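Local atomic coordinates of Rbam17540 (Bacillus amyloliquefaciens, PDB entry 2YOY), a protein that probably cleaves polysaccharide chains by oxidation, as a copper-dependent lytic polysaccharide monooxygenase of the CBM33 family. Residues G2-P7 with F169-D174; R55-N60 with K116-D121; A96-S101 with W160-T165; W103-T108 with H154-V159. All coordinates share one frame; numbering follows the deposited sequence.

Contact 1 of 4, residues G2-P7 with F169-D174; sequences GYIKEP and FYNVID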
loop_
_atom_site.group_PDB
_atom_site.type_symbol
_atom_site.label_atom_id
_atom_site.label_comp_id
_atom_site.label_asym_id
_atom_site.label_seq_id
_atom_site.Cartn_x
_atom_site.Cartn_y
_atom_site.Cartn_z
ATOM N N GLY A 2 -8.573 -6.585 1.851
ATOM C CA GLY A 2 -8.013 -6.142 3.105
ATOM C C GLY A 2 -7.087 -4.992 2.867
ATOM O O GLY A 2 -6.830 -4.655 1.738
ATOM N N TYR A 3 -6.655 -4.368 3.946
ATOM C CA TYR A 3 -5.738 -3.243 3.906
ATOM C C TYR A 3 -4.799 -3.214 5.098
ATOM O O TYR A 3 -5.049 -3.824 6.158
ATOM C CB TYR A 3 -6.505 -1.927 3.820
ATOM C CG TYR A 3 -7.566 -1.732 4.911
ATOM C CD1 TYR A 3 -7.233 -1.197 6.131
ATOM C CD2 TYR A 3 -8.902 -2.039 4.673
ATOM C CE1 TYR A 3 -8.190 -1.061 7.141
ATOM C CE2 TYR A 3 -9.866 -1.865 5.663
ATOM C CZ TYR A 3 -9.492 -1.353 6.864
ATOM O OH TYR A 3 -10.430 -1.157 7.883
ATOM N N ILE A 4 -3.739 -2.451 4.965
ATOM C CA ILE A 4 -2.814 -2.257 6.098
ATOM C C ILE A 4 -3.391 -1.166 7.021
ATOM O O ILE A 4 -3.625 -0.054 6.617
ATOM C CB ILE A 4 -1.388 -1.914 5.589
ATOM C CG1 ILE A 4 -0.837 -3.059 4.731
ATOM C CG2 ILE A 4 -0.479 -1.586 6.759
ATOM C CD1 ILE A 4 0.483 -2.747 4.025
ATOM N N LYS A 5 -3.653 -1.557 8.269
ATOM C CA LYS A 5 -4.288 -0.734 9.265
ATOM C C LYS A 5 -3.298 -0.036 10.196
ATOM O O LYS A 5 -3.573 1.080 10.627
ATOM C CB LYS A 5 -5.203 -1.663 10.077
ATOM C CG LYS A 5 -5.857 -1.125 11.320
ATOM C CD LYS A 5 -6.653 -2.261 11.949
ATOM C CE LYS A 5 -5.745 -3.384 12.444
ATOM N NZ LYS A 5 -6.528 -4.564 12.895
ATOM N N GLU A 6 -2.181 -0.705 10.528
ATOM C CA GLU A 6 -1.054 -0.086 11.252
ATOM C C GLU A 6 0.286 -0.507 10.633
ATOM O O GLU A 6 0.543 -1.696 10.557
ATOM C CB GLU A 6 -1.059 -0.498 12.730
ATOM C CG GLU A 6 0.001 0.214 13.547
ATOM C CD GLU A 6 0.189 -0.392 14.927
ATOM O OE1 GLU A 6 -0.770 -0.994 15.444
ATOM O OE2 GLU A 6 1.301 -0.265 15.481
ATOM N N PRO A 7 1.102 0.453 10.125
ATOM C CA PRO A 7 0.774 1.887 9.944
ATOM C C PRO A 7 -0.463 2.067 9.038
ATOM O O PRO A 7 -0.922 1.100 8.416
ATOM C CB PRO A 7 2.027 2.479 9.263
ATOM C CG PRO A 7 3.083 1.451 9.292
ATOM C CD PRO A 7 2.380 0.105 9.471
ATOM N N PHE A 169 -3.115 -7.456 -3.603
ATOM C CA PHE A 169 -3.575 -6.170 -3.065
ATOM C C PHE A 169 -2.347 -5.328 -2.787
ATOM O O PHE A 169 -1.341 -5.849 -2.277
ATOM C CB PHE A 169 -4.422 -6.416 -1.792
ATOM C CG PHE A 169 -5.727 -7.108 -2.089
ATOM C CD1 PHE A 169 -5.745 -8.468 -2.348
ATOM C CD2 PHE A 169 -6.899 -6.383 -2.234
ATOM C CE1 PHE A 169 -6.922 -9.088 -2.709
ATOM C CE2 PHE A 169 -8.089 -7.012 -2.542
ATOM C CZ PHE A 169 -8.084 -8.350 -2.794
ATOM N N TYR A 170 -2.427 -4.056 -3.198
ATOM C CA TYR A 170 -1.327 -3.110 -3.214
ATOM C C TYR A 170 -1.674 -1.960 -2.299
ATOM O O TYR A 170 -2.600 -1.250 -2.561
ATOM C CB TYR A 170 -1.062 -2.595 -4.659
ATOM C CG TYR A 170 -0.586 -3.682 -5.568
ATOM C CD1 TYR A 170 -1.508 -4.543 -6.188
ATOM C CD2 TYR A 170 0.757 -3.896 -5.774
ATOM C CE1 TYR A 170 -1.054 -5.604 -6.959
ATOM C CE2 TYR A 170 1.215 -4.915 -6.566
ATOM C CZ TYR A 170 0.312 -5.765 -7.170
ATOM O OH TYR A 170 0.850 -6.812 -7.901
ATOM N N ASN A 171 -0.925 -1.782 -1.206
ATOM C CA ASN A 171 -1.186 -0.679 -0.300
ATOM C C ASN A 171 0.078 0.149 -0.069
ATOM O O ASN A 171 1.045 -0.294 0.579
ATOM C CB ASN A 171 -1.664 -1.159 1.069
ATOM C CG ASN A 171 -3.170 -1.465 1.190
ATOM O OD1 ASN A 171 -3.644 -1.639 2.321
ATOM N ND2 ASN A 171 -3.891 -1.609 0.081
ATOM N N VAL A 172 0.045 1.376 -0.572
ATOM C CA VAL A 172 1.066 2.321 -0.304
ATOM C C VAL A 172 0.799 3.012 1.003
ATOM O O VAL A 172 -0.348 3.221 1.408
ATOM C CB VAL A 172 1.297 3.365 -1.466
ATOM C CG1 VAL A 172 1.760 2.645 -2.685
ATOM C CG2 VAL A 172 0.047 4.180 -1.745
ATOM N N ILE A 173 1.899 3.321 1.680
ATOM C CA ILE A 173 1.917 3.980 2.985
ATOM C C ILE A 173 2.854 5.205 2.906
ATOM O O ILE A 173 4.050 5.097 2.626
ATOM C CB ILE A 173 2.426 3.041 4.107
ATOM C CG1 ILE A 173 1.672 1.724 4.136
ATOM C CG2 ILE A 173 2.312 3.715 5.456
ATOM C CD1 ILE A 173 2.454 0.657 4.836
ATOM N N ASP A 174 2.310 6.384 3.210
ATOM C CA ASP A 174 3.119 7.618 3.215
ATOM C C ASP A 174 3.740 7.837 4.601
ATOM O O ASP A 174 3.032 7.862 5.607
ATOM C CB ASP A 174 2.249 8.801 2.826
ATOM C CG ASP A 174 1.624 8.628 1.457
ATOM O OD1 ASP A 174 2.370 8.838 0.457
ATOM O OD2 ASP A 174 0.410 8.264 1.360
HETATM O O HOH W 1 -6.704 -2.730 -0.208
#
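I4 and N171 meet through a backbone N-H and a side-chain amide. OD1 of N171 accepts the backbone N-H of I4, with I4 N 2.8 Å from N171 OD1, an N-H...O angle of 159° and the donor in the plane of the side-chain carbonyl. The amide is held at its other end too: N171 ND2 gives a nearly straight bond to Y170 O at 3.0 Å, reaching that carbonyl from above its plane. An alanine here would probably leave the N-H of I4 without its acceptor and the bridging water and Y170 O without their N-H donor. Beyond the amide the contact is apolar and close. I4 CD1 rests 4.0 Å from I173 CD1, the two isoleucines crossing at about a right angle, and P7, entered through a cis peptide, sets its CB against I173 CG2. Strands 2-6 and 169-174 belong to different sheets, so this is the interior of a beta-sandwich, with axes 7.4 Å apart and 26° from parallel; W92 and F90 of strand 86-94 add to the same core. Toward G2 the fit is looser. A water there accepts from N171 ND2 and donates to G2 O at 2.7 Å, while the ring of F169 comes no closer to G2 O than 4.3 Å at CD2.

Contact 2 of 4, residues R55-N60 with K116-D121; sequences RIASAN and KPLSRD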
loop_
_atom_site.group_PDB
_atom_site.type_symbol
_atom_site.label_atom_id
_atom_site.label_comp_id
_atom_site.label_asym_id
_atom_site.label_seq_id
_atom_site.Cartn_x
_atom_site.Cartn_y
_atom_site.Cartn_z
ATOM N N ARG A 55 0.293 3.427 -11.989
ATOM C CA ARG A 55 -0.964 2.809 -11.560
ATOM C C ARG A 55 -0.768 1.858 -10.370
ATOM O O ARG A 55 -1.624 1.005 -10.096
ATOM C CB ARG A 55 -1.625 2.061 -12.701
ATOM C CG ARG A 55 -2.041 2.958 -13.849
ATOM C CD ARG A 55 -3.363 3.644 -13.552
ATOM N NE ARG A 55 -3.718 4.645 -14.576
ATOM C CZ ARG A 55 -3.832 5.959 -14.365
ATOM N NH1 ARG A 55 -3.642 6.494 -13.151
ATOM N NH2 ARG A 55 -4.159 6.774 -15.372
ATOM N N ILE A 56 0.369 2.003 -9.684
ATOM C CA ILE A 56 0.703 1.124 -8.585
ATOM C C ILE A 56 -0.165 1.403 -7.355
ATOM O O ILE A 56 -0.707 0.475 -6.737
ATOM C CB ILE A 56 2.219 1.222 -8.217
ATOM C CG1 ILE A 56 3.053 0.740 -9.406
ATOM C CG2 ILE A 56 2.537 0.363 -6.997
ATOM C CD1 ILE A 56 4.524 1.053 -9.298
ATOM N N ALA A 57 -0.248 2.674 -6.979
ATOM C CA ALA A 57 -1.012 3.044 -5.801
ATOM C C ALA A 57 -2.498 2.690 -5.913
ATOM O O ALA A 57 -3.099 2.332 -4.926
ATOM C CB ALA A 57 -0.797 4.501 -5.493
ATOM N N SER A 58 -3.102 2.751 -7.097
ATOM C CA SER A 58 -4.517 2.404 -7.265
ATOM C C SER A 58 -4.705 0.943 -7.678
ATOM O O SER A 58 -5.841 0.474 -7.834
ATOM C CB SER A 58 -5.177 3.291 -8.298
ATOM O OG SER A 58 -4.789 2.919 -9.597
ATOM N N ALA A 59 -3.597 0.213 -7.853
ATOM C CA ALA A 59 -3.628 -1.120 -8.438
ATOM C C ALA A 59 -4.415 -1.125 -9.759
ATOM O O ALA A 59 -5.231 -2.008 -10.034
ATOM C CB ALA A 59 -4.193 -2.138 -7.417
ATOM N N ASN A 60 -4.132 -0.123 -10.587
ATOM C CA ASN A 60 -4.851 0.109 -11.842
ATOM C C ASN A 60 -6.392 0.143 -11.654
ATOM O O ASN A 60 -7.149 -0.562 -12.327
ATOM C CB ASN A 60 -4.410 -0.920 -12.879
ATOM C CG ASN A 60 -4.538 -0.399 -14.299
ATOM O OD1 ASN A 60 -4.959 0.731 -14.511
ATOM N ND2 ASN A 60 -4.235 -1.243 -15.273
ATOM N N LYS A 116 6.548 12.815 -9.009
ATOM C CA LYS A 116 6.333 12.076 -10.222
ATOM C C LYS A 116 5.497 10.856 -9.916
ATOM O O LYS A 116 5.482 10.379 -8.780
ATOM C CB LYS A 116 7.662 11.618 -10.849
ATOM C CG LYS A 116 8.652 12.737 -11.106
ATOM C CD LYS A 116 8.144 13.714 -12.159
ATOM C CE LYS A 116 9.272 14.611 -12.659
ATOM N NZ LYS A 116 8.833 15.560 -13.721
ATOM N N PRO A 117 4.813 10.317 -10.933
ATOM C CA PRO A 117 4.060 9.089 -10.685
ATOM C C PRO A 117 4.955 7.941 -10.223
ATOM O O PRO A 117 6.094 7.842 -10.633
ATOM C CB PRO A 117 3.404 8.774 -12.042
ATOM C CG PRO A 117 3.478 10.054 -12.811
ATOM C CD PRO A 117 4.687 10.781 -12.332
ATOM N N LEU A 118 4.433 7.078 -9.343
ATOM C CA LEU A 118 5.218 6.000 -8.792
ATOM C C LEU A 118 5.582 5.012 -9.902
ATOM O O LEU A 118 4.727 4.595 -10.694
ATOM C CB LEU A 118 4.432 5.264 -7.690
ATOM C CG LEU A 118 4.113 6.070 -6.457
ATOM C CD1 LEU A 118 3.309 5.214 -5.452
ATOM C CD2 LEU A 118 5.355 6.585 -5.798
ATOM N N SER A 119 6.844 4.607 -9.915
ATOM C CA SER A 119 7.314 3.562 -10.808
ATOM C C SER A 119 8.086 2.511 -10.006
ATOM O O SER A 119 8.665 2.809 -8.949
ATOM C CB SER A 119 8.173 4.190 -11.927
ATOM O OG SER A 119 9.286 4.852 -11.383
ATOM N N ARG A 120 8.153 1.300 -10.544
ATOM C CA ARG A 120 8.946 0.196 -9.944
ATOM C C ARG A 120 10.349 0.513 -9.602
ATOM O O ARG A 120 10.876 0.033 -8.604
ATOM C CB ARG A 120 9.087 -0.971 -10.918
ATOM C CG ARG A 120 7.868 -1.788 -10.989
ATOM C CD ARG A 120 7.644 -2.299 -12.401
ATOM N NE ARG A 120 6.527 -3.202 -12.323
ATOM C CZ ARG A 120 5.257 -2.832 -12.321
ATOM N NH1 ARG A 120 4.905 -1.531 -12.408
ATOM N NH2 ARG A 120 4.335 -3.761 -12.212
ATOM N N ASP A 121 11.005 1.242 -10.497
ATOM C CA ASP A 121 12.391 1.506 -10.349
ATOM C C ASP A 121 12.713 2.538 -9.285
ATOM O O ASP A 121 13.885 2.736 -8.956
ATOM C CB ASP A 121 13.028 1.849 -11.702
ATOM C CG ASP A 121 12.558 3.146 -12.272
ATOM O OD1 ASP A 121 11.748 3.873 -11.646
ATOM O OD2 ASP A 121 13.018 3.440 -13.391
#
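I56 points its side chain at the backbone of L118-R120, and its CD1 tip does the touching. With CG1 anti to the carbonyl carbon (chi1 -64°) and the chain then extended, I56 CD1 arrives 3.8 Å from L118 O and equally close to the amide nitrogen of R120. R120 runs across it obliquely: its chain bends at chi2 (144°) and brings the guanidinium alongside the isoleucine tip, R120 NH1 lying 4.1 Å from I56 CD1. That is apolar packing against a charged group whose hydrogen bonds are made with others. NE bonds to P47 O, NH2 to A49 O and P51 O, and NH1 forms a salt bridge with D53, which together should fix the plane of the guanidinium. I56 to A59 form a type I beta turn, closed by A59 N to I56 O at 3.1 Å, and the loops holding the turn and L118 are laid together against the sheet of strands 154-162 and 167-177 of the beta-sandwich. Beside I56, L118 directs its side chain toward the turn, and its CD1 meets A57 CB at 4.2 Å. Both also touch V172 of strand 167-177.

Contact 3 of 4, residues A96-S101 with W160-T165; sequences APHATS and WDVADT. With CU1 (copper (I) ion), chain C; EDO (1,2-ethanediol), chain E; EDO (1,2-ethanediol), chain D.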
loop_
_atom_site.group_PDB
_atom_site.type_symbol
_atom_site.label_atom_id
_atom_site.label_comp_id
_atom_site.label_asym_id
_atom_site.label_seq_id
_atom_site.Cartn_x
_atom_site.Cartn_y
_atom_site.Cartn_z
ATOM N N ALA A 96 -11.950 -10.086 3.814
ATOM C CA ALA A 96 -12.039 -11.431 3.274
ATOM C C ALA A 96 -10.633 -12.002 3.191
ATOM O O ALA A 96 -9.894 -11.704 2.227
ATOM C CB ALA A 96 -12.723 -11.434 1.917
ATOM N N PRO A 97 -10.226 -12.774 4.224
ATOM C CA PRO A 97 -8.807 -13.246 4.358
ATOM C C PRO A 97 -8.464 -14.465 3.500
ATOM O O PRO A 97 -8.345 -15.581 4.015
ATOM C CB PRO A 97 -8.714 -13.609 5.833
ATOM C CG PRO A 97 -10.101 -14.059 6.174
ATOM C CD PRO A 97 -11.038 -13.183 5.389
ATOM N N HIS A 98 -8.231 -14.240 2.218
ATOM C CA HIS A 98 -8.041 -15.303 1.259
ATOM C C HIS A 98 -6.772 -16.094 1.525
ATOM O O HIS A 98 -5.843 -15.609 2.184
ATOM C CB HIS A 98 -7.890 -14.746 -0.150
ATOM C CG HIS A 98 -9.001 -13.849 -0.571
ATOM N ND1 HIS A 98 -10.303 -14.286 -0.686
ATOM C CD2 HIS A 98 -9.010 -12.532 -0.899
ATOM C CE1 HIS A 98 -11.068 -13.283 -1.079
ATOM N NE2 HIS A 98 -10.304 -12.211 -1.233
ATOM N N ALA A 99 -6.740 -17.306 0.967
ATOM C CA ALA A 99 -5.553 -18.132 0.940
ATOM C C ALA A 99 -4.406 -17.326 0.371
ATOM O O ALA A 99 -4.577 -16.669 -0.651
ATOM C CB ALA A 99 -5.781 -19.362 0.073
ATOM N N THR A 100 -3.247 -17.401 1.018
ATOM C CA THR A 100 -2.143 -16.465 0.747
ATOM C C THR A 100 -0.857 -17.175 0.412
ATOM O O THR A 100 -0.460 -18.116 1.099
ATOM C CB THR A 100 -1.944 -15.549 1.979
ATOM O OG1 THR A 100 -3.152 -14.816 2.205
ATOM C CG2 THR A 100 -0.736 -14.596 1.804
ATOM N N SER A 101 -0.164 -16.700 -0.637
ATOM C CA SER A 101 1.135 -17.229 -1.010
ATOM C C SER A 101 2.284 -16.438 -0.388
ATOM O O SER A 101 3.261 -17.017 0.058
ATOM C CB SER A 101 1.294 -17.309 -2.521
ATOM O OG SER A 101 1.059 -16.063 -3.101
ATOM N N TRP A 160 0.142 -7.971 -1.007
ATOM C CA TRP A 160 -0.409 -9.196 -0.523
ATOM C C TRP A 160 -0.813 -10.028 -1.754
ATOM O O TRP A 160 -1.716 -9.629 -2.496
ATOM C CB TRP A 160 -1.602 -8.880 0.366
ATOM C CG TRP A 160 -2.493 -10.069 0.713
ATOM C CD1 TRP A 160 -2.092 -11.352 0.884
ATOM C CD2 TRP A 160 -3.922 -10.059 0.896
ATOM N NE1 TRP A 160 -3.165 -12.134 1.178
ATOM C CE2 TRP A 160 -4.301 -11.373 1.186
ATOM C CE3 TRP A 160 -4.903 -9.061 0.849
ATOM C CZ2 TRP A 160 -5.639 -11.738 1.418
ATOM C CZ3 TRP A 160 -6.226 -9.404 1.070
ATOM C CH2 TRP A 160 -6.577 -10.752 1.376
ATOM N N ASP A 161 -0.128 -11.144 -1.972
ATOM C CA ASP A 161 -0.450 -12.061 -3.083
ATOM C C ASP A 161 -1.427 -13.141 -2.644
ATOM O O ASP A 161 -1.159 -13.861 -1.678
ATOM C CB ASP A 161 0.815 -12.778 -3.567
ATOM C CG ASP A 161 1.726 -11.901 -4.401
ATOM O OD1 ASP A 161 1.528 -10.646 -4.477
ATOM O OD2 ASP A 161 2.727 -12.481 -4.942
ATOM N N VAL A 162 -2.511 -13.289 -3.397
ATOM C CA VAL A 162 -3.526 -14.347 -3.140
ATOM C C VAL A 162 -3.057 -15.635 -3.822
ATOM O O VAL A 162 -2.598 -15.641 -4.985
ATOM C CB VAL A 162 -4.919 -13.902 -3.657
ATOM C CG1 VAL A 162 -5.957 -15.006 -3.455
ATOM C CG2 VAL A 162 -5.358 -12.629 -2.970
ATOM N N ALA A 163 -3.100 -16.717 -3.064
ATOM C CA ALA A 163 -2.526 -18.011 -3.508
ATOM C C ALA A 163 -3.272 -18.616 -4.715
ATOM O O ALA A 163 -2.665 -19.212 -5.629
ATOM C CB ALA A 163 -2.611 -18.977 -2.362
ATOM N N ASP A 164 -4.585 -18.475 -4.703
ATOM C CA ASP A 164 -5.450 -19.288 -5.610
ATOM C C ASP A 164 -6.143 -18.465 -6.682
ATOM O O ASP A 164 -7.085 -18.927 -7.312
ATOM C CB ASP A 164 -6.475 -20.120 -4.797
ATOM C CG ASP A 164 -7.478 -19.271 -4.060
ATOM O OD1 ASP A 164 -7.177 -18.109 -3.686
ATOM O OD2 ASP A 164 -8.614 -19.760 -3.828
ATOM N N THR A 165 -5.674 -17.247 -6.902
ATOM C CA THR A 165 -6.138 -16.411 -8.006
ATOM C C THR A 165 -4.940 -15.695 -8.615
ATOM O O THR A 165 -3.806 -15.859 -8.148
ATOM C CB THR A 165 -7.142 -15.340 -7.522
ATOM O OG1 THR A 165 -6.464 -14.363 -6.726
ATOM C CG2 THR A 165 -8.292 -15.934 -6.717
HETATM CU CU CU1 C . -10.840 -10.338 -1.462
HETATM C C1 EDO E . -10.842 -16.898 -4.289
HETATM O O1 EDO E . -10.824 -18.284 -3.949
HETATM C C2 EDO E . -9.791 -16.154 -3.473
HETATM O O2 EDO E . -9.094 -17.000 -2.545
HETATM C C1 EDO D . -9.265 -12.137 -4.395
HETATM O O1 EDO D . -8.566 -12.614 -5.553
HETATM C C2 EDO D . -10.756 -11.909 -4.643
HETATM O O2 EDO D . -11.002 -11.028 -5.742
#
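With W160 CG anti to the backbone N (chi1 167°) and T100 OG1 beside its own N (chi1 -60°), the indole lies edge-on to the threonine hydroxyl. W160 NE1 donates to T100 OG1 at 2.9 Å, 11° out of the ring plane, and that hydroxyl donates in turn to H98 O at 2.8 Å. The far rim of the indole meets A96 O and H98 N near its plane, and W160 CH2 reaches H98 CD2 at 3.8 Å; the two rings are nearly parallel but barely overlap. A leucine in place of W160 would probably leave T100 OG1 without its donor and the loop carrying H98 less firmly positioned. H98 NE2 binds the copper ion at 2.0 Å, and with H1, which supplies its amino terminus, forms the histidine-brace site of lytic polysaccharide monooxygenases. V162 CG1 packs 3.8 Å from H98 CB. The two segments pair antiparallel at T100 and V162, a non-hydrogen-bonded pair flanked by A163 N to A99 O at 2.8 Å and S101 N to D161 O at 3.2 Å.

Contact 4 of 4, residues W103-T108 with H154-V159; sequences WHYYIT and HIILGV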
loop_
_atom_site.group_PDB
_atom_site.type_symbol
_atom_site.label_atom_id
_atom_site.label_comp_id
_atom_site.label_asym_id
_atom_site.label_seq_id
_atom_site.Cartn_x
_atom_site.Cartn_y
_atom_site.Cartn_z
ATOM N N TRP A 103 3.464 -12.151 1.304
ATOM C CA TRP A 103 3.454 -10.719 1.310
ATOM C C TRP A 103 4.870 -10.212 1.074
ATOM O O TRP A 103 5.872 -10.890 1.342
ATOM C CB TRP A 103 2.969 -10.142 2.630
ATOM C CG TRP A 103 1.610 -10.520 3.116
ATOM C CD1 TRP A 103 0.478 -9.728 3.088
ATOM C CD2 TRP A 103 1.242 -11.702 3.862
ATOM N NE1 TRP A 103 -0.555 -10.354 3.745
ATOM C CE2 TRP A 103 -0.122 -11.563 4.222
ATOM C CE3 TRP A 103 1.936 -12.833 4.275
ATOM C CZ2 TRP A 103 -0.811 -12.541 4.992
ATOM C CZ3 TRP A 103 1.238 -13.825 5.019
ATOM C CH2 TRP A 103 -0.108 -13.664 5.346
ATOM N N HIS A 104 4.943 -9.051 0.462
ATOM C CA HIS A 104 6.236 -8.435 0.103
ATOM C C HIS A 104 6.173 -6.926 0.219
ATOM O O HIS A 104 5.160 -6.291 -0.117
ATOM C CB HIS A 104 6.788 -8.960 -1.249
ATOM C CG HIS A 104 5.775 -9.085 -2.351
ATOM N ND1 HIS A 104 6.022 -8.609 -3.620
ATOM C CD2 HIS A 104 4.547 -9.672 -2.402
ATOM C CE1 HIS A 104 4.971 -8.843 -4.390
ATOM N NE2 HIS A 104 4.078 -9.514 -3.681
ATOM N N TYR A 105 7.245 -6.352 0.765
ATOM C CA TYR A 105 7.311 -4.949 1.159
ATOM C C TYR A 105 8.509 -4.269 0.500
ATOM O O TYR A 105 9.599 -4.845 0.436
ATOM C CB TYR A 105 7.463 -4.836 2.689
ATOM C CG TYR A 105 6.212 -5.283 3.477
ATOM C CD1 TYR A 105 6.027 -6.592 3.817
ATOM C CD2 TYR A 105 5.230 -4.377 3.843
ATOM C CE1 TYR A 105 4.931 -7.010 4.502
ATOM C CE2 TYR A 105 4.066 -4.792 4.534
ATOM C CZ TYR A 105 3.932 -6.122 4.827
ATOM O OH TYR A 105 2.878 -6.593 5.544
ATOM N N TYR A 106 8.273 -3.045 0.034
ATOM C CA TYR A 106 9.217 -2.247 -0.684
ATOM C C TYR A 106 9.227 -0.849 -0.043
ATOM O O TYR A 106 8.226 -0.411 0.518
ATOM C CB TYR A 106 8.796 -2.112 -2.131
ATOM C CG TYR A 106 8.579 -3.435 -2.849
ATOM C CD1 TYR A 106 7.433 -4.206 -2.631
ATOM C CD2 TYR A 106 9.556 -3.976 -3.659
ATOM C CE1 TYR A 106 7.281 -5.451 -3.217
ATOM C CE2 TYR A 106 9.374 -5.188 -4.283
ATOM C CZ TYR A 106 8.249 -5.920 -4.057
ATOM O OH TYR A 106 8.077 -7.137 -4.635
ATOM N N ILE A 107 10.313 -0.129 -0.214
ATOM C CA ILE A 107 10.389 1.281 0.191
ATOM C C ILE A 107 10.983 2.049 -0.983
ATOM O O ILE A 107 11.728 1.498 -1.773
ATOM C CB ILE A 107 11.222 1.507 1.460
ATOM C CG1 ILE A 107 10.919 2.905 2.035
ATOM C CG2 ILE A 107 12.708 1.371 1.152
ATOM C CD1 ILE A 107 11.389 3.072 3.450
ATOM N N THR A 108 10.622 3.311 -1.051
ATOM C CA THR A 108 11.208 4.225 -2.023
ATOM C C THR A 108 12.698 4.376 -1.764
ATOM O O THR A 108 13.156 4.375 -0.638
ATOM C CB THR A 108 10.572 5.615 -1.947
ATOM O OG1 THR A 108 10.366 5.960 -0.581
ATOM C CG2 THR A 108 9.231 5.604 -2.692
ATOM N N HIS A 154 9.000 9.213 2.513
ATOM C CA HIS A 154 9.160 7.925 1.809
ATOM C C HIS A 154 7.820 7.266 1.687
ATOM O O HIS A 154 6.921 7.633 2.417
ATOM C CB HIS A 154 10.219 7.033 2.436
ATOM C CG HIS A 154 11.593 7.567 2.196
ATOM N ND1 HIS A 154 12.239 7.422 0.986
ATOM C CD2 HIS A 154 12.359 8.412 2.931
ATOM C CE1 HIS A 154 13.363 8.106 1.005
ATOM N NE2 HIS A 154 13.453 8.728 2.165
ATOM N N ILE A 155 7.713 6.288 0.771
ATOM C CA ILE A 155 6.506 5.445 0.633
ATOM C C ILE A 155 6.914 4.001 0.815
ATOM O O ILE A 155 7.882 3.535 0.231
ATOM C CB ILE A 155 5.807 5.706 -0.707
ATOM C CG1 ILE A 155 5.233 7.125 -0.742
ATOM C CG2 ILE A 155 4.744 4.670 -0.984
ATOM C CD1 ILE A 155 4.691 7.554 -2.102
ATOM N N ILE A 156 6.284 3.362 1.795
ATOM C CA ILE A 156 6.313 1.925 1.904
ATOM C C ILE A 156 5.168 1.370 1.114
ATOM O O ILE A 156 4.000 1.691 1.355
ATOM C CB ILE A 156 6.316 1.498 3.378
ATOM C CG1 ILE A 156 7.609 2.061 4.019
ATOM C CG2 ILE A 156 6.164 -0.040 3.570
ATOM C CD1 ILE A 156 7.608 1.959 5.539
ATOM N N LEU A 157 5.498 0.469 0.179
ATOM C CA LEU A 157 4.505 -0.386 -0.473
ATOM C C LEU A 157 4.427 -1.788 0.142
ATOM O O LEU A 157 5.423 -2.570 0.122
ATOM C CB LEU A 157 4.870 -0.530 -1.924
ATOM C CG LEU A 157 4.048 -1.433 -2.806
ATOM C CD1 LEU A 157 2.621 -0.948 -2.930
ATOM C CD2 LEU A 157 4.685 -1.559 -4.212
ATOM N N GLY A 158 3.252 -2.146 0.670
ATOM C CA GLY A 158 2.959 -3.526 0.931
ATOM C C GLY A 158 2.108 -4.242 -0.075
ATOM O O GLY A 158 1.087 -3.712 -0.498
ATOM N N VAL A 159 2.537 -5.447 -0.449
ATOM C CA VAL A 159 1.832 -6.246 -1.426
ATOM C C VAL A 159 1.408 -7.609 -0.826
ATOM O O VAL A 159 2.216 -8.318 -0.251
ATOM C CB VAL A 159 2.676 -6.433 -2.689
ATOM C CG1 VAL A 159 1.845 -7.115 -3.779
ATOM C CG2 VAL A 159 3.213 -5.097 -3.240
#
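H104 and V159 begin an antiparallel pairing, 164° between strand directions, in which hydrogen-bonded pairs H104-V159 and Y106-L157 alternate with non-hydrogen-bonded pairs Y105-G158 and I107-I156. On the face carrying H104, Y106, L157 and V159, the imidazole turns back across the partner strand because its CG sits between the backbone N and carbonyl carbon (chi1 43°). V159 CB then lies over one face of the ring, 3.7 Å from its centroid, in a CH-pi contact. A hydrogen bond between H104 ND1 and Y106 OH, 2.7 Å long and at the edge of both rings, helps fix the imidazole's rotation, as does D161 at NE2. The tyrosine ring lies alongside L157, with Y106 CD1 4.1 Å from L157 CD2. On the opposite face, Y105 CD2 passes 3.8 Å from G158 CA, the glycine offering no side chain to the ring, and I107 CG1 meets I156 CG1 at 4.0 Å. At the far end, T108 OG1 replaces a backbone carbonyl as acceptor for I155 N at 3.0 Å and also shares a hydrogen bond with H154 ND1 at 2.8 Å. Strand 123-130 pairs along the other edge of 103-108 and strand 167-177 along that of 154-159, while Y105, I107 and I156 pack against strand 141-146 of the facing sheet.

Contacts 3 and 4 are successive parts of one strand pair, 100-108 with 154-162, their centres 18 Å apart. The joint is polar and aromatic: D161 OD1 lies 2.9 Å from H104 NE2, and W160 stacks on W103. Strand 167-177 pairs with the other edge of 154-162, so that the centres of contacts 1 and 4 are about 9 Å apart. The copper site is at the contact 3 end, where the side chain of F169 from contact 1 also comes to about 4 Å from the ion. Contact 2 lies on the face of strand 167-177 that carries V172, and also meets contact 4, L118 CD2 being 3.9 Å from I155 CD1; it does not touch contact 3.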